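Long-range contact in DUF4785 domain-containing protein (Legionella pneumophila subsp. pneumophila, PDB 4KH9), which is of unknown function but binds calcium and is built from three domains, two of them related to immunoglobulin-like E-set folds: residues D193-P204 and E236-T246. Numbering follows the deposited sequence. Where two conformers were deposited one is given.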
# COMPACT_ATOMS: atom_id res chain seq x y z
N ASP A 193 9.51 19.93 -15.98
CA ASP A 193 10.85 19.39 -15.85
C ASP A 193 11.12 19.17 -14.39
O ASP A 193 11.17 20.13 -13.61
CB ASP A 193 11.93 20.25 -16.49
CG ASP A 193 13.29 19.52 -16.43
OD1 ASP A 193 13.37 18.37 -16.90
OD2 ASP A 193 14.22 20.06 -15.79
N VAL A 194 11.23 17.91 -13.98
CA VAL A 194 11.40 17.53 -12.58
C VAL A 194 12.83 17.05 -12.31
O VAL A 194 13.34 16.24 -13.06
CB VAL A 194 10.35 16.45 -12.19
CG1 VAL A 194 10.49 16.03 -10.73
CG2 VAL A 194 8.92 16.95 -12.45
N ASN A 195 13.43 17.52 -11.20
CA ASN A 195 14.74 17.10 -10.74
C ASN A 195 14.70 16.80 -9.23
O ASN A 195 15.51 15.99 -8.77
CB ASN A 195 15.80 18.15 -11.06
CG ASN A 195 16.14 18.29 -12.53
OD1 ASN A 195 16.60 17.34 -13.18
ND2 ASN A 195 15.95 19.49 -13.08
N ASP A 196 13.78 17.43 -8.47
CA ASP A 196 13.71 17.19 -7.04
C ASP A 196 12.63 16.13 -6.76
O ASP A 196 11.43 16.43 -6.72
CB ASP A 196 13.47 18.51 -6.26
CG ASP A 196 13.61 18.44 -4.75
OD1 ASP A 196 13.95 17.36 -4.23
OD2 ASP A 196 13.36 19.47 -4.08
N VAL A 197 13.09 14.87 -6.66
CA VAL A 197 12.25 13.68 -6.40
C VAL A 197 12.88 12.85 -5.30
O VAL A 197 14.06 12.54 -5.37
CB VAL A 197 12.01 12.79 -7.65
CG1 VAL A 197 11.07 11.61 -7.36
CG2 VAL A 197 11.54 13.56 -8.85
N ASP A 198 12.07 12.40 -4.34
CA ASP A 198 12.53 11.50 -3.27
C ASP A 198 11.52 10.36 -3.19
O ASP A 198 10.32 10.63 -3.33
CB ASP A 198 12.63 12.25 -1.92
CG ASP A 198 13.43 13.54 -1.94
OD1 ASP A 198 14.64 13.48 -2.27
OD2 ASP A 198 12.85 14.61 -1.62
N ALA A 199 11.96 9.11 -3.01
CA ALA A 199 11.03 7.98 -2.92
C ALA A 199 11.62 6.87 -2.05
O ALA A 199 12.84 6.67 -2.05
CB ALA A 199 10.67 7.45 -4.31
N ARG A 200 10.77 6.19 -1.30
CA ARG A 200 11.21 5.11 -0.42
C ARG A 200 10.09 4.14 -0.22
O ARG A 200 8.95 4.43 -0.52
CB ARG A 200 11.69 5.67 0.94
CG ARG A 200 10.55 6.38 1.72
CD ARG A 200 11.06 6.87 3.06
NE ARG A 200 9.97 7.38 3.89
CZ ARG A 200 10.12 7.75 5.16
NH1 ARG A 200 11.31 7.67 5.75
NH2 ARG A 200 9.08 8.20 5.86
N LEU A 201 10.43 3.01 0.37
CA LEU A 201 9.47 1.94 0.72
C LEU A 201 9.41 1.88 2.22
O LEU A 201 10.46 1.86 2.86
CB LEU A 201 9.92 0.59 0.11
CG LEU A 201 10.23 0.62 -1.39
CD1 LEU A 201 10.77 -0.75 -1.88
CD2 LEU A 201 8.99 1.05 -2.20
N VAL A 202 8.19 1.87 2.79
CA VAL A 202 7.99 1.84 4.24
C VAL A 202 7.21 0.57 4.59
O VAL A 202 6.12 0.32 4.08
CB VAL A 202 7.29 3.13 4.78
CG1 VAL A 202 7.22 3.11 6.31
CG2 VAL A 202 8.04 4.40 4.33
N GLY A 203 7.80 -0.22 5.47
CA GLY A 203 7.23 -1.48 5.94
C GLY A 203 6.36 -1.34 7.17
O GLY A 203 6.39 -0.31 7.84
N PRO A 204 5.59 -2.40 7.50
CA PRO A 204 4.67 -2.34 8.65
C PRO A 204 5.32 -2.03 9.99
O PRO A 204 4.64 -1.47 10.85
CB PRO A 204 4.09 -3.76 8.71
CG PRO A 204 4.22 -4.27 7.34
CD PRO A 204 5.44 -3.67 6.75
N GLU A 236 -0.14 -7.04 7.32
CA GLU A 236 -0.02 -5.62 6.96
C GLU A 236 0.77 -5.43 5.66
O GLU A 236 1.59 -6.28 5.28
CB GLU A 236 0.63 -4.82 8.10
CG GLU A 236 -0.09 -4.86 9.44
CD GLU A 236 0.74 -4.33 10.59
OE1 GLU A 236 1.79 -4.94 10.91
OE2 GLU A 236 0.33 -3.32 11.20
N ASN A 237 0.51 -4.31 4.98
CA ASN A 237 1.15 -3.99 3.72
C ASN A 237 2.27 -2.95 3.85
O ASN A 237 2.42 -2.27 4.86
CB ASN A 237 0.12 -3.49 2.71
CG ASN A 237 -0.78 -4.57 2.17
OD1 ASN A 237 -0.39 -5.74 1.96
ND2 ASN A 237 -2.02 -4.19 1.91
N TRP A 238 3.07 -2.87 2.78
CA TRP A 238 4.12 -1.89 2.55
C TRP A 238 3.56 -0.77 1.72
O TRP A 238 2.55 -0.96 1.03
CB TRP A 238 5.30 -2.53 1.81
CG TRP A 238 6.16 -3.43 2.62
CD1 TRP A 238 5.83 -4.63 3.16
CD2 TRP A 238 7.55 -3.21 2.92
NE1 TRP A 238 6.89 -5.13 3.87
CE2 TRP A 238 7.97 -4.29 3.73
CE3 TRP A 238 8.45 -2.15 2.67
CZ2 TRP A 238 9.28 -4.38 4.23
CZ3 TRP A 238 9.75 -2.25 3.17
CH2 TRP A 238 10.15 -3.35 3.93
N TYR A 239 4.24 0.37 1.75
CA TYR A 239 3.91 1.53 0.95
C TYR A 239 5.12 2.09 0.28
O TYR A 239 6.21 2.14 0.85
CB TYR A 239 3.22 2.66 1.79
CG TYR A 239 1.79 2.36 2.14
CD1 TYR A 239 1.47 1.59 3.26
CD2 TYR A 239 0.75 2.77 1.31
CE1 TYR A 239 0.14 1.24 3.55
CE2 TYR A 239 -0.58 2.44 1.59
CZ TYR A 239 -0.87 1.65 2.70
OH TYR A 239 -2.17 1.32 2.99
N LEU A 240 4.91 2.50 -0.94
CA LEU A 240 5.77 3.36 -1.71
C LEU A 240 5.40 4.78 -1.33
O LEU A 240 4.21 5.12 -1.41
CB LEU A 240 5.64 3.11 -3.23
CG LEU A 240 6.24 4.21 -4.13
CD1 LEU A 240 7.78 4.27 -3.98
CD2 LEU A 240 5.82 4.03 -5.59
N GLU A 241 6.37 5.58 -0.85
CA GLU A 241 6.15 6.99 -0.50
C GLU A 241 7.03 7.85 -1.37
O GLU A 241 8.23 7.60 -1.45
CB GLU A 241 6.48 7.29 0.99
CG GLU A 241 5.68 6.55 2.05
CD GLU A 241 5.95 7.09 3.44
OE1 GLU A 241 7.06 7.62 3.69
OE2 GLU A 241 5.05 6.96 4.30
N THR A 242 6.46 8.82 -2.03
CA THR A 242 7.28 9.68 -2.87
C THR A 242 6.86 11.14 -2.66
O THR A 242 5.69 11.44 -2.38
CB THR A 242 7.25 9.27 -4.35
OG1 THR A 242 8.02 10.19 -5.12
CG2 THR A 242 5.86 9.18 -4.91
N ASP A 243 7.85 12.03 -2.86
CA ASP A 243 7.72 13.48 -2.73
C ASP A 243 8.42 14.11 -3.90
O ASP A 243 9.56 13.77 -4.22
CB ASP A 243 8.31 13.97 -1.38
CG ASP A 243 7.75 15.28 -0.85
OD1 ASP A 243 6.86 15.88 -1.53
OD2 ASP A 243 8.19 15.71 0.24
N VAL A 244 7.70 14.98 -4.61
CA VAL A 244 8.22 15.65 -5.79
C VAL A 244 8.04 17.19 -5.64
O VAL A 244 6.97 17.68 -5.23
CB VAL A 244 7.47 15.09 -7.03
CG1 VAL A 244 7.77 15.89 -8.28
CG2 VAL A 244 7.79 13.60 -7.25
N GLN A 245 9.08 17.95 -6.03
CA GLN A 245 8.95 19.40 -6.08
C GLN A 245 9.61 19.95 -7.36
O GLN A 245 10.69 19.52 -7.72
CB GLN A 245 9.52 20.10 -4.85
CG GLN A 245 9.15 21.59 -4.87
CD GLN A 245 9.40 22.33 -3.60
OE1 GLN A 245 8.84 22.03 -2.56
NE2 GLN A 245 10.14 23.41 -3.71
N THR A 246 8.93 20.86 -8.05
CA THR A 246 9.49 21.57 -9.20
C THR A 246 8.91 22.99 -9.18
O THR A 246 8.18 23.34 -8.25
CB THR A 246 9.32 20.83 -10.53
OG1 THR A 246 10.13 21.50 -11.51
CG2 THR A 246 7.89 20.75 -11.01
O HOH W 1 3.72 -0.28 5.83
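Arg200 and Glu241 meet because CG of Arg200 stands between its backbone N and carbonyl carbon (chi1 63°), while CG of Glu241 lies anti to its own carbonyl carbon (chi1 -61°). Both chains then run side by side in a salt bridge. Arg200 NE and NH2 both donate to Glu241 OE1, NE at 2.9 Å from the anti side and tilted out of the carboxylate plane, NH2 on the syn lone pair. OE1 lies in the guanidinium plane, but the carboxylate is turned 34° from it. Val202 CG2 packs against Glu241 CD at 3.5 Å.

The strands are antiparallel, with paired backbone bonds at Asp198-Asp243, Arg200-Glu241 and Val202-Tyr239. Thr246 OG1 donates to Asp193 O at 2.7 Å. Gly203 CA makes a CH-pi contact over the six-membered ring of Trp238, 3.5 Å from its centroid. Pro204 CD makes a second, with the five-membered ring, on the same face.

Val197, Ala199, Leu201, Leu240, Thr242 and Val244 share the opposite face from the salt bridge. Asp196 and Asp198 belong to a calcium site. Asp243, across from Asp198, forms a salt bridge with Arg254. Both strands are interior to the sheet of the central, E-set clan domain. Strand 208-217 flanks 196-202, strand 251-264 flanks 238-248, and Val244 packs on Leu164 of strand 163-168.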